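Local coordinates for serine hydrolase CCSP0084 (Cycloclasticus sp. P1, PDB 4I3F), which probably hydrolyses esters and, as a member of the carbon-carbon bond hydrolases, perhaps meta-cleavage products of aromatic degradation, using an alpha/beta hydrolase fold, at residues N94-W99 against D227-S232; D101-Q106 against A216-G221; V130-L135 against H241-T246; G149-P154 against F252-N257; Y261-D264 against N268-L271. One frame throughout, in Å; residues are numbered along the deposited sequence.

Contact 1 (N94-W99 against D227-S232); sequences NGTSHW and DAFVLS
T96 and A228 meet in a small, partly buried apolar contact where the first turn of helix 96-113 comes up against the last turn of helix 222-229, two helices widely separated along the chain. The backbones come close, CA to CA 5.4 Å between S97 and A228, as the small side chains at the point of approach permit. The A228 methyl faces T96, with CB to CB at 3.9 Å, and its CB also lies 4.0 Å from the backbone N of S97. T96 works through its methyl branch: chi1 of -50° sets CG2 anti to the backbone N and brings it to 3.8 Å from CE1 of F229. The two side chains cross at about a right angle, the methyl coming obliquely to the phenyl ring. That ring also touches W103 and V151, while the F229 carbonyl O takes a hydrogen bond from NE2 of H133. The other branch of T96, OG1, is turned away to a hydrogen bond with the carbonyl O of M217. A threonine here thus divides its duties: its carbon side packs against the end of helix 222-229 by dispersion, and its hydroxyl is satisfied by a third segment, so the polar end of T96 does not have to be met across the apolar seam.

Contact 2 (D101-Q106 against A216-G221); sequences DIWVQQ and AMFSGG
W103 presents the rim of its indole to M217, whose sulfur lies almost in the ring plane. SD stands 3.7 Å from CZ2 of W103, and the line from SD to the centroid of the six-membered ring, 5.0 Å long, makes 85° with the ring normal, so this is an edge-on Met-aromatic contact. The methionine chain is extended beyond CG and crosses the tryptophan at about a right angle, laying several of its atoms along the rim: CG is 3.8 Å and CE 4.1 Å from CZ2 of W103. On the adjoining corner of the indole, CZ of F218 comes to 4.4 Å from CH2 of W103, a looser, oblique approach. Both rings are steadied from outside: NE1 of W103 is hydrogen-bonded to the carbonyl O of A82, and F218 stacks on W165 and meets F214 edge-to-face. With an alanine at M217 the CZ2 edge of W103 would probably lose its sulfur neighbour and the indole rim its main partner from this segment. The M217 segment belongs to the run of helices between strands 142-148 and 243-248, the position of the helical cap in many alpha/beta hydrolases; W103 lies on a helix of the core, making this probably a cap-to-core junction.

Contact 3 (V130-L135 against H241-T246); sequences VTLHLL and HQMLVT
M243 starts with CG anti to its backbone N (chi1 -176°), continues extended, and then bends at chi3 (-72°), a turn that carries its CE methyl up against L135 and L132. This is helix-on-sheet packing of the alpha/beta hydrolase fold: helix 126-137, which follows the putative nucleophile elbow, lies against strand 243-248. The methyl CE of M243 fits closely to CD1 of L135, at 3.5 Å, and more loosely to CD2 of L132, at 4.0 Å, the latter chain crossing the methionine at about a right angle. L135 is forked between two partners. While CD1 serves the methionine, CD2 sits squarely over one face of the H241 imidazole, 3.6 Å from the ring centroid and only 3° off the ring normal, a CH-pi contact of nearly ideal centring. The imidazole is further fixed in rotation by a hydrogen bond from NE2 to the carbonyl O of P139, which in sequence falls between H138 and E140, the two residues of the sodium site. M243 is held in turn by backbone hydrogen bonds to N268 and Q270, at the start of the neighbouring, outermost strand. The other ring nitrogen, ND1, is buried by the leucine and has no polar partner in the model; the nearest L135 side-chain atoms, CB and CD2, both lie 3.7 Å from ND1 of H241.

Contact 4 (G149-P154 against F252-N257); sequences GPVGAP and FFIPLN
The flat groups that meet I254 are the peptide carbonyls of G149 and P150, and in both cases an isoleucine carbon lies well out of the carbonyl plane. CG1 of I254 comes within 3.4 Å of the G149 O, and CG2 of I254 lies equally close, 3.4 Å, to the P150 O. The aromatic rings of the second loop face elsewhere: F252 has CE2 of F253 at its edge, near its plane, and makes a cation-pi contact with K182, while F253 stacks with F183. The two branches of I254 are parted by a chi1 of -47°, which sets CG2 anti to the backbone N and CG1 beside it, each branch nearest a different carbonyl oxygen. From CG1 the chain continues to CD1, which touches CG1 of V151 at 3.7 Å. Replacing I254 by an alanine would probably leave CG1 of V151 without its CD1 partner and both carbonyl oxygens without the branches beside them. The second loop is pinned on either side of this side chain: the I254 N is hydrogen-bonded to OD1 of D251, and the I254 O to NE2 of H247. G149 is anchored by a backbone hydrogen bond to T246, and V151 by one to S125 of a putative nucleophile elbow. These are the loops that follow strands 142-148 and 243-248, and in alpha/beta hydrolases the latter usually carries the acid of the catalytic triad; their packing beside the elbow is what the loops round an alpha/beta hydrolase active site would be expected to show.

Contact 5 (Y261-D264 against N268-L271); sequences YLID and NAQL
I263 meets A269, Q270 and L271 through a single methyl, CG2, inside the beta-alpha-beta unit of strand 243-248, helix 257-265 and strand 269-274. CG2 of I263 lies 4.2 Å from CB of A269 and 4.0 Å from CB of L271, and so bridges the two residues of the strand whose side chains start out toward the helix. Between them Q270 points the other way. With chi1 at 70° the I263 CG2 stands anti to the carbonyl carbon, while CG1 takes the more crowded place between the backbone N and C; that unusual choice is what turns the methyl onto the strand. I263 and L271 cross at about a right angle. The next shell belongs mostly to the unit itself: I263 also touches V245, A269 touches M243, and L271 packs on A259 and Y260 of the helix. Strand 269-274 is an outermost strand of the sheet, and the contact lies at the surface; the strand's place is set by backbone hydrogen bonds between Q270 and both M243 and V245. One atom links the two layers: the carbonyl O of Q270, already the acceptor for the backbone N of V245, also lies 3.9 Å from CG2 of I263.

Contacts 2, 3 and 4 are buried, contact 1 only partly so, and contact 5 lies at the surface on the outermost strand. Contacts 1 and 2 share helix 96-113 and stand about 7 Å apart, centre to centre, joining it to helices that probably form the cap. Contacts 3 and 5 hold neighbouring strands of one sheet, with helices packed against them, and contact 4 joins the loops that continue from two of its strands. Chemistry varies with place: contact 2 uses sulfur and aromatic edge, contact 3 adds a CH-pi interaction, contact 4 sets aliphatic carbons against carbonyl oxygens, and contacts 1 and 5 rely chiefly on methyl groups.

Contact 1 (N94-W99 against D227-S232)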
# COMPACT_ATOMS: atom_id res chain seq x y z
N ASN A 94 8.24 -18.39 -2.87
CA ASN A 94 8.47 -17.60 -4.06
C ASN A 94 7.22 -17.53 -4.92
O ASN A 94 6.39 -18.45 -4.91
CB ASN A 94 9.66 -18.13 -4.87
CG ASN A 94 11.00 -17.74 -4.26
OD1 ASN A 94 11.44 -18.31 -3.27
ND2 ASN A 94 11.65 -16.75 -4.86
N GLY A 95 7.06 -16.43 -5.65
CA GLY A 95 5.91 -16.26 -6.53
C GLY A 95 4.93 -15.26 -5.95
O GLY A 95 4.56 -15.36 -4.77
N THR A 96 4.51 -14.31 -6.76
CA THR A 96 3.66 -13.24 -6.27
C THR A 96 2.30 -13.76 -5.81
O THR A 96 1.79 -13.30 -4.79
CB THR A 96 3.52 -12.11 -7.29
OG1 THR A 96 4.82 -11.74 -7.75
CG2 THR A 96 2.86 -10.89 -6.66
N SER A 97 1.73 -14.73 -6.53
CA SER A 97 0.39 -15.19 -6.15
C SER A 97 0.38 -15.75 -4.72
O SER A 97 -0.59 -15.54 -3.98
CB SER A 97 -0.15 -16.22 -7.15
OG SER A 97 0.54 -17.45 -7.05
N HIS A 98 1.46 -16.41 -4.33
CA HIS A 98 1.56 -16.98 -2.99
C HIS A 98 1.76 -15.92 -1.92
O HIS A 98 1.31 -16.09 -0.79
CB HIS A 98 2.68 -18.01 -2.97
CG HIS A 98 2.56 -18.99 -4.09
ND1 HIS A 98 1.47 -19.82 -4.21
CD2 HIS A 98 3.36 -19.24 -5.15
CE1 HIS A 98 1.61 -20.56 -5.30
NE2 HIS A 98 2.74 -20.23 -5.89
N TRP A 99 2.41 -14.82 -2.28
CA TRP A 99 2.55 -13.72 -1.34
C TRP A 99 1.22 -13.00 -1.15
O TRP A 99 0.89 -12.61 -0.04
CB TRP A 99 3.67 -12.77 -1.76
CG TRP A 99 5.01 -13.26 -1.36
CD1 TRP A 99 5.87 -14.02 -2.11
CD2 TRP A 99 5.64 -13.09 -0.08
NE1 TRP A 99 6.99 -14.31 -1.38
CE2 TRP A 99 6.88 -13.74 -0.14
CE3 TRP A 99 5.28 -12.42 1.09
CZ2 TRP A 99 7.77 -13.76 0.94
CZ3 TRP A 99 6.16 -12.45 2.17
CH2 TRP A 99 7.39 -13.11 2.08
N ASP A 227 0.37 -9.37 -13.26
CA ASP A 227 -0.73 -10.24 -13.65
C ASP A 227 -1.34 -10.96 -12.44
O ASP A 227 -2.55 -11.17 -12.37
CB ASP A 227 -0.27 -11.25 -14.72
CG ASP A 227 0.35 -10.57 -15.94
OD1 ASP A 227 0.27 -9.33 -16.05
OD2 ASP A 227 0.92 -11.28 -16.80
N ALA A 228 -0.49 -11.32 -11.48
CA ALA A 228 -0.93 -11.99 -10.25
C ALA A 228 -1.94 -11.20 -9.43
O ALA A 228 -2.76 -11.79 -8.71
CB ALA A 228 0.27 -12.36 -9.40
N PHE A 229 -1.89 -9.87 -9.51
CA PHE A 229 -2.81 -9.01 -8.75
C PHE A 229 -4.16 -8.79 -9.43
O PHE A 229 -5.10 -8.31 -8.80
CB PHE A 229 -2.17 -7.64 -8.51
CG PHE A 229 -1.22 -7.61 -7.35
CD1 PHE A 229 0.15 -7.62 -7.56
CD2 PHE A 229 -1.70 -7.54 -6.04
CE1 PHE A 229 1.02 -7.57 -6.49
CE2 PHE A 229 -0.83 -7.50 -4.96
CZ PHE A 229 0.54 -7.51 -5.20
N VAL A 230 -4.26 -9.13 -10.71
CA VAL A 230 -5.44 -8.78 -11.50
C VAL A 230 -6.64 -9.65 -11.16
O VAL A 230 -6.58 -10.87 -11.26
CB VAL A 230 -5.16 -8.88 -13.01
CG1 VAL A 230 -6.42 -8.58 -13.82
CG2 VAL A 230 -4.05 -7.91 -13.40
N LEU A 231 -7.73 -9.02 -10.74
CA LEU A 231 -8.97 -9.76 -10.50
C LEU A 231 -9.77 -9.77 -11.79
O LEU A 231 -9.60 -8.87 -12.62
CB LEU A 231 -9.79 -9.10 -9.39
CG LEU A 231 -9.23 -9.23 -7.98
CD1 LEU A 231 -9.96 -8.30 -7.03
CD2 LEU A 231 -9.33 -10.67 -7.49
N SER A 232 -10.62 -10.78 -11.94
CA SER A 232 -11.47 -10.91 -13.12
C SER A 232 -12.57 -9.86 -13.10
O SER A 232 -12.81 -9.24 -12.07
CB SER A 232 -12.10 -12.30 -13.17
OG SER A 232 -13.08 -12.46 -12.16

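Contact 2 (D101-Q106 against A216-G221)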
# COMPACT_ATOMS: atom_id res chain seq x y z
N ASP A 101 -1.68 -14.42 -1.19
CA ASP A 101 -2.40 -15.27 -0.24
C ASP A 101 -1.98 -14.97 1.20
O ASP A 101 -2.82 -14.81 2.09
CB ASP A 101 -2.15 -16.75 -0.56
CG ASP A 101 -2.83 -17.21 -1.85
OD1 ASP A 101 -3.77 -16.52 -2.31
OD2 ASP A 101 -2.41 -18.26 -2.39
N ILE A 102 -0.67 -14.86 1.41
CA ILE A 102 -0.11 -14.49 2.71
C ILE A 102 -0.54 -13.09 3.18
O ILE A 102 -0.89 -12.90 4.35
CB ILE A 102 1.44 -14.58 2.69
CG1 ILE A 102 1.90 -16.03 2.79
CG2 ILE A 102 2.05 -13.75 3.82
CD1 ILE A 102 3.38 -16.25 2.46
N TRP A 103 -0.50 -12.12 2.27
CA TRP A 103 -0.85 -10.73 2.61
C TRP A 103 -2.32 -10.59 2.99
O TRP A 103 -2.66 -9.86 3.94
CB TRP A 103 -0.49 -9.81 1.44
CG TRP A 103 1.00 -9.69 1.22
CD1 TRP A 103 1.98 -9.79 2.17
CD2 TRP A 103 1.68 -9.49 -0.03
NE1 TRP A 103 3.22 -9.63 1.60
CE2 TRP A 103 3.07 -9.45 0.25
CE3 TRP A 103 1.26 -9.32 -1.35
CZ2 TRP A 103 4.03 -9.26 -0.75
CZ3 TRP A 103 2.21 -9.14 -2.34
CH2 TRP A 103 3.58 -9.11 -2.04
N VAL A 104 -3.20 -11.29 2.28
CA VAL A 104 -4.62 -11.30 2.60
C VAL A 104 -4.84 -11.93 3.98
O VAL A 104 -5.46 -11.31 4.85
CB VAL A 104 -5.45 -12.02 1.50
CG1 VAL A 104 -6.89 -12.27 1.96
CG2 VAL A 104 -5.44 -11.20 0.21
N GLN A 105 -4.30 -13.13 4.21
CA GLN A 105 -4.52 -13.79 5.49
C GLN A 105 -3.91 -13.01 6.65
O GLN A 105 -4.46 -12.99 7.76
CB GLN A 105 -4.01 -15.24 5.48
CG GLN A 105 -4.47 -16.06 6.69
CD GLN A 105 -5.99 -16.17 6.77
OE1 GLN A 105 -6.64 -16.52 5.79
NE2 GLN A 105 -6.55 -15.89 7.94
N GLN A 106 -2.79 -12.34 6.40
CA GLN A 106 -2.16 -11.51 7.43
C GLN A 106 -3.13 -10.45 7.97
O GLN A 106 -3.22 -10.23 9.18
CB GLN A 106 -0.90 -10.83 6.90
CG GLN A 106 -0.25 -9.89 7.93
CD GLN A 106 0.87 -9.05 7.35
OE1 GLN A 106 0.95 -8.85 6.14
NE2 GLN A 106 1.74 -8.54 8.22
N ALA A 216 11.93 -12.61 -3.18
CA ALA A 216 11.05 -13.77 -3.30
C ALA A 216 9.64 -13.39 -3.75
O ALA A 216 8.96 -14.18 -4.41
CB ALA A 216 11.02 -14.55 -2.00
N MET A 217 9.20 -12.18 -3.38
CA MET A 217 7.86 -11.71 -3.72
C MET A 217 7.64 -11.55 -5.21
O MET A 217 6.53 -11.77 -5.70
CB MET A 217 7.62 -10.33 -3.13
CG MET A 217 7.57 -10.29 -1.66
SD MET A 217 7.63 -8.59 -1.12
CE MET A 217 7.88 -8.91 0.63
N PHE A 218 8.68 -11.12 -5.91
CA PHE A 218 8.55 -10.79 -7.32
C PHE A 218 9.55 -11.60 -8.14
O PHE A 218 10.03 -11.13 -9.17
CB PHE A 218 8.71 -9.28 -7.52
CG PHE A 218 7.80 -8.46 -6.63
CD1 PHE A 218 6.43 -8.49 -6.82
CD2 PHE A 218 8.32 -7.71 -5.59
CE1 PHE A 218 5.58 -7.76 -6.00
CE2 PHE A 218 7.49 -6.97 -4.76
CZ PHE A 218 6.11 -7.00 -4.97
N SER A 219 9.81 -12.82 -7.68
CA SER A 219 10.77 -13.72 -8.31
C SER A 219 10.37 -14.13 -9.73
O SER A 219 11.22 -14.53 -10.53
CB SER A 219 10.97 -14.97 -7.45
OG SER A 219 9.75 -15.67 -7.28
N GLY A 220 9.09 -14.02 -10.04
CA GLY A 220 8.61 -14.38 -11.37
C GLY A 220 8.82 -13.26 -12.37
O GLY A 220 8.57 -13.42 -13.56
N GLY A 221 9.27 -12.11 -11.87
CA GLY A 221 9.48 -10.95 -12.72
C GLY A 221 8.33 -9.96 -12.61
O GLY A 221 7.31 -10.27 -11.99

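Contact 3 (V130-L135 against H241-T246)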
# COMPACT_ATOMS: atom_id res chain seq x y z
N VAL A 130 -3.66 -5.80 -2.42
CA VAL A 130 -4.06 -6.63 -1.28
C VAL A 130 -5.46 -6.23 -0.82
O VAL A 130 -6.29 -7.09 -0.49
CB VAL A 130 -3.04 -6.54 -0.11
CG1 VAL A 130 -3.53 -7.33 1.09
CG2 VAL A 130 -1.68 -7.08 -0.57
N THR A 131 -5.73 -4.92 -0.80
CA THR A 131 -7.06 -4.43 -0.44
C THR A 131 -8.12 -5.01 -1.35
O THR A 131 -9.16 -5.47 -0.88
CB THR A 131 -7.13 -2.89 -0.48
OG1 THR A 131 -6.23 -2.34 0.50
CG2 THR A 131 -8.54 -2.41 -0.18
N LEU A 132 -7.88 -4.97 -2.66
CA LEU A 132 -8.86 -5.50 -3.61
C LEU A 132 -9.13 -6.99 -3.37
O LEU A 132 -10.28 -7.43 -3.41
CB LEU A 132 -8.39 -5.26 -5.05
CG LEU A 132 -8.57 -3.82 -5.52
CD1 LEU A 132 -7.89 -3.63 -6.87
CD2 LEU A 132 -10.05 -3.49 -5.66
N HIS A 133 -8.07 -7.76 -3.14
CA HIS A 133 -8.25 -9.17 -2.84
C HIS A 133 -8.93 -9.41 -1.49
O HIS A 133 -9.69 -10.37 -1.36
CB HIS A 133 -6.92 -9.92 -2.95
CG HIS A 133 -6.45 -10.04 -4.36
ND1 HIS A 133 -6.66 -11.17 -5.12
CD2 HIS A 133 -5.82 -9.15 -5.17
CE1 HIS A 133 -6.16 -10.98 -6.33
NE2 HIS A 133 -5.64 -9.77 -6.38
N LEU A 134 -8.70 -8.53 -0.52
CA LEU A 134 -9.40 -8.62 0.76
C LEU A 134 -10.90 -8.39 0.59
O LEU A 134 -11.71 -9.11 1.18
CB LEU A 134 -8.82 -7.63 1.77
CG LEU A 134 -7.59 -8.13 2.54
CD1 LEU A 134 -6.85 -6.94 3.17
CD2 LEU A 134 -8.00 -9.14 3.60
N LEU A 135 -11.28 -7.39 -0.21
CA LEU A 135 -12.69 -7.11 -0.43
C LEU A 135 -13.36 -8.26 -1.18
O LEU A 135 -14.54 -8.55 -0.97
CB LEU A 135 -12.87 -5.81 -1.23
CG LEU A 135 -12.24 -4.55 -0.62
CD1 LEU A 135 -12.45 -3.36 -1.54
CD2 LEU A 135 -12.82 -4.27 0.75
N HIS A 241 -18.31 -2.72 -2.00
CA HIS A 241 -17.94 -1.69 -1.05
C HIS A 241 -17.92 -0.29 -1.65
O HIS A 241 -17.51 -0.10 -2.80
CB HIS A 241 -16.57 -2.00 -0.45
CG HIS A 241 -16.49 -3.36 0.17
ND1 HIS A 241 -16.31 -4.51 -0.57
CD2 HIS A 241 -16.57 -3.75 1.46
CE1 HIS A 241 -16.30 -5.55 0.23
NE2 HIS A 241 -16.45 -5.12 1.48
N GLN A 242 -18.38 0.70 -0.87
CA GLN A 242 -18.19 2.10 -1.25
C GLN A 242 -16.69 2.37 -1.30
O GLN A 242 -15.96 2.05 -0.34
CB GLN A 242 -18.86 3.03 -0.25
CG GLN A 242 -20.35 2.76 -0.05
CD GLN A 242 -21.17 3.08 -1.29
OE1 GLN A 242 -20.86 4.01 -2.03
NE2 GLN A 242 -22.22 2.31 -1.52
N MET A 243 -16.22 2.93 -2.41
CA MET A 243 -14.79 3.02 -2.64
C MET A 243 -14.40 4.36 -3.24
O MET A 243 -15.17 4.97 -3.98
CB MET A 243 -14.35 1.89 -3.59
CG MET A 243 -12.85 1.81 -3.85
SD MET A 243 -12.50 0.51 -5.06
CE MET A 243 -12.79 -0.97 -4.10
N LEU A 244 -13.20 4.82 -2.88
CA LEU A 244 -12.57 5.96 -3.55
C LEU A 244 -11.23 5.51 -4.10
O LEU A 244 -10.34 5.09 -3.35
CB LEU A 244 -12.38 7.12 -2.57
CG LEU A 244 -11.64 8.34 -3.14
CD1 LEU A 244 -12.37 8.95 -4.33
CD2 LEU A 244 -11.43 9.38 -2.04
N VAL A 245 -11.08 5.59 -5.42
CA VAL A 245 -9.80 5.28 -6.06
C VAL A 245 -9.09 6.60 -6.33
O VAL A 245 -9.62 7.45 -7.05
CB VAL A 245 -10.00 4.53 -7.37
CG1 VAL A 245 -8.65 4.27 -8.07
CG2 VAL A 245 -10.77 3.21 -7.12
N THR A 246 -7.91 6.79 -5.76
CA THR A 246 -7.12 7.99 -6.02
C THR A 246 -5.90 7.61 -6.83
O THR A 246 -5.38 6.50 -6.69
CB THR A 246 -6.69 8.70 -4.73
OG1 THR A 246 -5.78 7.88 -3.98
CG2 THR A 246 -7.92 9.02 -3.87

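Contact 4 (G149-P154 against F252-N257)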
# COMPACT_ATOMS: atom_id res chain seq x y z
N GLY A 149 -3.15 4.67 -6.23
CA GLY A 149 -2.29 4.08 -7.25
C GLY A 149 -2.19 2.57 -7.13
O GLY A 149 -1.09 2.02 -7.08
N PRO A 150 -3.34 1.89 -7.09
CA PRO A 150 -3.34 0.46 -6.80
C PRO A 150 -2.90 -0.42 -7.97
O PRO A 150 -3.14 -0.09 -9.13
CB PRO A 150 -4.82 0.18 -6.49
CG PRO A 150 -5.56 1.14 -7.38
CD PRO A 150 -4.70 2.40 -7.38
N VAL A 151 -2.27 -1.55 -7.65
CA VAL A 151 -2.17 -2.64 -8.63
C VAL A 151 -3.50 -3.37 -8.60
O VAL A 151 -4.32 -3.12 -7.72
CB VAL A 151 -0.98 -3.59 -8.35
CG1 VAL A 151 0.34 -2.84 -8.48
CG2 VAL A 151 -1.09 -4.23 -6.96
N GLY A 152 -3.74 -4.26 -9.57
CA GLY A 152 -5.02 -4.95 -9.63
C GLY A 152 -5.68 -4.86 -11.00
O GLY A 152 -6.60 -5.61 -11.29
N ALA A 153 -5.21 -3.93 -11.82
CA ALA A 153 -5.65 -3.83 -13.22
C ALA A 153 -4.52 -4.35 -14.11
O ALA A 153 -3.35 -4.29 -13.74
CB ALA A 153 -5.99 -2.40 -13.57
N PRO A 154 -4.86 -4.85 -15.31
CA PRO A 154 -3.82 -5.34 -16.21
C PRO A 154 -3.07 -4.19 -16.88
O PRO A 154 -3.70 -3.23 -17.33
CB PRO A 154 -4.60 -6.16 -17.24
CG PRO A 154 -5.98 -5.57 -17.24
CD PRO A 154 -6.22 -5.16 -15.80
N PHE A 252 4.60 7.33 -12.24
CA PHE A 252 5.69 6.73 -13.01
C PHE A 252 5.75 5.21 -12.83
O PHE A 252 6.53 4.54 -13.52
CB PHE A 252 7.01 7.38 -12.56
CG PHE A 252 8.24 6.98 -13.36
CD1 PHE A 252 8.44 7.45 -14.66
CD2 PHE A 252 9.22 6.18 -12.79
CE1 PHE A 252 9.58 7.09 -15.38
CE2 PHE A 252 10.37 5.82 -13.50
CZ PHE A 252 10.55 6.28 -14.79
N PHE A 253 4.95 4.67 -11.92
CA PHE A 253 5.01 3.25 -11.56
C PHE A 253 3.75 2.50 -12.00
O PHE A 253 3.84 1.45 -12.64
CB PHE A 253 5.23 3.11 -10.03
CG PHE A 253 6.59 3.59 -9.57
CD1 PHE A 253 7.60 2.69 -9.30
CD2 PHE A 253 6.85 4.96 -9.44
CE1 PHE A 253 8.86 3.13 -8.89
CE2 PHE A 253 8.10 5.41 -9.04
CZ PHE A 253 9.11 4.50 -8.76
N ILE A 254 2.59 3.02 -11.63
CA ILE A 254 1.31 2.41 -11.99
C ILE A 254 0.61 3.36 -12.94
O ILE A 254 0.36 4.50 -12.60
CB ILE A 254 0.41 2.21 -10.75
CG1 ILE A 254 1.18 1.57 -9.59
CG2 ILE A 254 -0.83 1.36 -11.13
CD1 ILE A 254 1.80 0.22 -9.94
N PRO A 255 0.28 2.89 -14.16
CA PRO A 255 -0.32 3.79 -15.16
C PRO A 255 -1.68 4.31 -14.71
O PRO A 255 -2.43 3.59 -14.05
CB PRO A 255 -0.47 2.88 -16.38
CG PRO A 255 0.48 1.75 -16.16
CD PRO A 255 0.49 1.53 -14.68
N LEU A 256 -1.98 5.56 -15.05
CA LEU A 256 -3.26 6.16 -14.69
C LEU A 256 -4.41 5.35 -15.26
O LEU A 256 -5.49 5.31 -14.67
CB LEU A 256 -3.31 7.59 -15.25
CG LEU A 256 -4.61 8.38 -15.11
CD1 LEU A 256 -4.95 8.56 -13.65
CD2 LEU A 256 -4.46 9.73 -15.80
N ASN A 257 -4.19 4.71 -16.41
CA ASN A 257 -5.24 3.88 -17.01
C ASN A 257 -5.76 2.78 -16.08
O ASN A 257 -6.89 2.32 -16.23
CB ASN A 257 -4.78 3.26 -18.33
CG ASN A 257 -4.74 4.25 -19.47
OD1 ASN A 257 -5.36 5.31 -19.42
ND2 ASN A 257 -4.00 3.91 -20.52

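Contact 5 (Y261-D264 against N268-L271)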
# COMPACT_ATOMS: atom_id res chain seq x y z
N TYR A 261 -9.58 1.76 -15.40
CA TYR A 261 -9.99 0.37 -15.57
C TYR A 261 -10.80 -0.09 -14.36
O TYR A 261 -11.87 -0.70 -14.51
CB TYR A 261 -8.74 -0.50 -15.67
CG TYR A 261 -8.97 -1.97 -15.95
CD1 TYR A 261 -8.94 -2.46 -17.25
CD2 TYR A 261 -9.20 -2.87 -14.92
CE1 TYR A 261 -9.15 -3.81 -17.51
CE2 TYR A 261 -9.41 -4.21 -15.17
CZ TYR A 261 -9.38 -4.68 -16.46
OH TYR A 261 -9.58 -6.03 -16.70
N LEU A 262 -10.28 0.21 -13.17
CA LEU A 262 -10.93 -0.23 -11.94
C LEU A 262 -12.29 0.44 -11.76
O LEU A 262 -13.29 -0.24 -11.49
CB LEU A 262 -10.02 -0.02 -10.73
CG LEU A 262 -8.78 -0.93 -10.72
CD1 LEU A 262 -7.77 -0.50 -9.67
CD2 LEU A 262 -9.17 -2.39 -10.49
N ILE A 263 -12.36 1.76 -11.95
CA ILE A 263 -13.66 2.40 -11.75
C ILE A 263 -14.69 2.02 -12.82
O ILE A 263 -15.90 2.14 -12.59
CB ILE A 263 -13.57 3.94 -11.49
CG1 ILE A 263 -13.14 4.72 -12.74
CG2 ILE A 263 -12.64 4.25 -10.32
CD1 ILE A 263 -14.28 5.42 -13.41
N ASP A 264 -14.24 1.51 -13.97
CA ASP A 264 -15.16 1.04 -15.00
C ASP A 264 -15.82 -0.27 -14.58
O ASP A 264 -16.84 -0.66 -15.14
CB ASP A 264 -14.44 0.84 -16.34
CG ASP A 264 -15.40 0.69 -17.51
OD1 ASP A 264 -16.30 1.54 -17.67
OD2 ASP A 264 -15.26 -0.29 -18.27
N ASN A 268 -19.40 0.65 -6.95
CA ASN A 268 -19.55 1.81 -6.07
C ASN A 268 -18.27 2.60 -5.83
O ASN A 268 -18.07 3.17 -4.77
CB ASN A 268 -20.18 1.37 -4.74
CG ASN A 268 -21.56 0.79 -4.92
OD1 ASN A 268 -22.43 1.44 -5.51
ND2 ASN A 268 -21.77 -0.43 -4.45
N ALA A 269 -17.44 2.64 -6.86
CA ALA A 269 -16.16 3.33 -6.78
C ALA A 269 -16.20 4.72 -7.43
O ALA A 269 -16.53 4.85 -8.62
CB ALA A 269 -15.10 2.48 -7.44
N GLN A 270 -15.84 5.74 -6.66
CA GLN A 270 -15.58 7.08 -7.21
C GLN A 270 -14.11 7.18 -7.55
O GLN A 270 -13.30 6.38 -7.06
CB GLN A 270 -15.89 8.15 -6.18
CG GLN A 270 -17.34 8.34 -5.82
CD GLN A 270 -17.50 9.24 -4.59
OE1 GLN A 270 -16.94 10.34 -4.54
NE2 GLN A 270 -18.22 8.76 -3.60
N LEU A 271 -13.75 8.18 -8.36
CA LEU A 271 -12.36 8.38 -8.76
C LEU A 271 -11.90 9.79 -8.44
O LEU A 271 -12.65 10.73 -8.62
CB LEU A 271 -12.25 8.19 -10.28
CG LEU A 271 -10.89 8.47 -10.91
CD1 LEU A 271 -9.85 7.45 -10.47
CD2 LEU A 271 -11.02 8.49 -12.44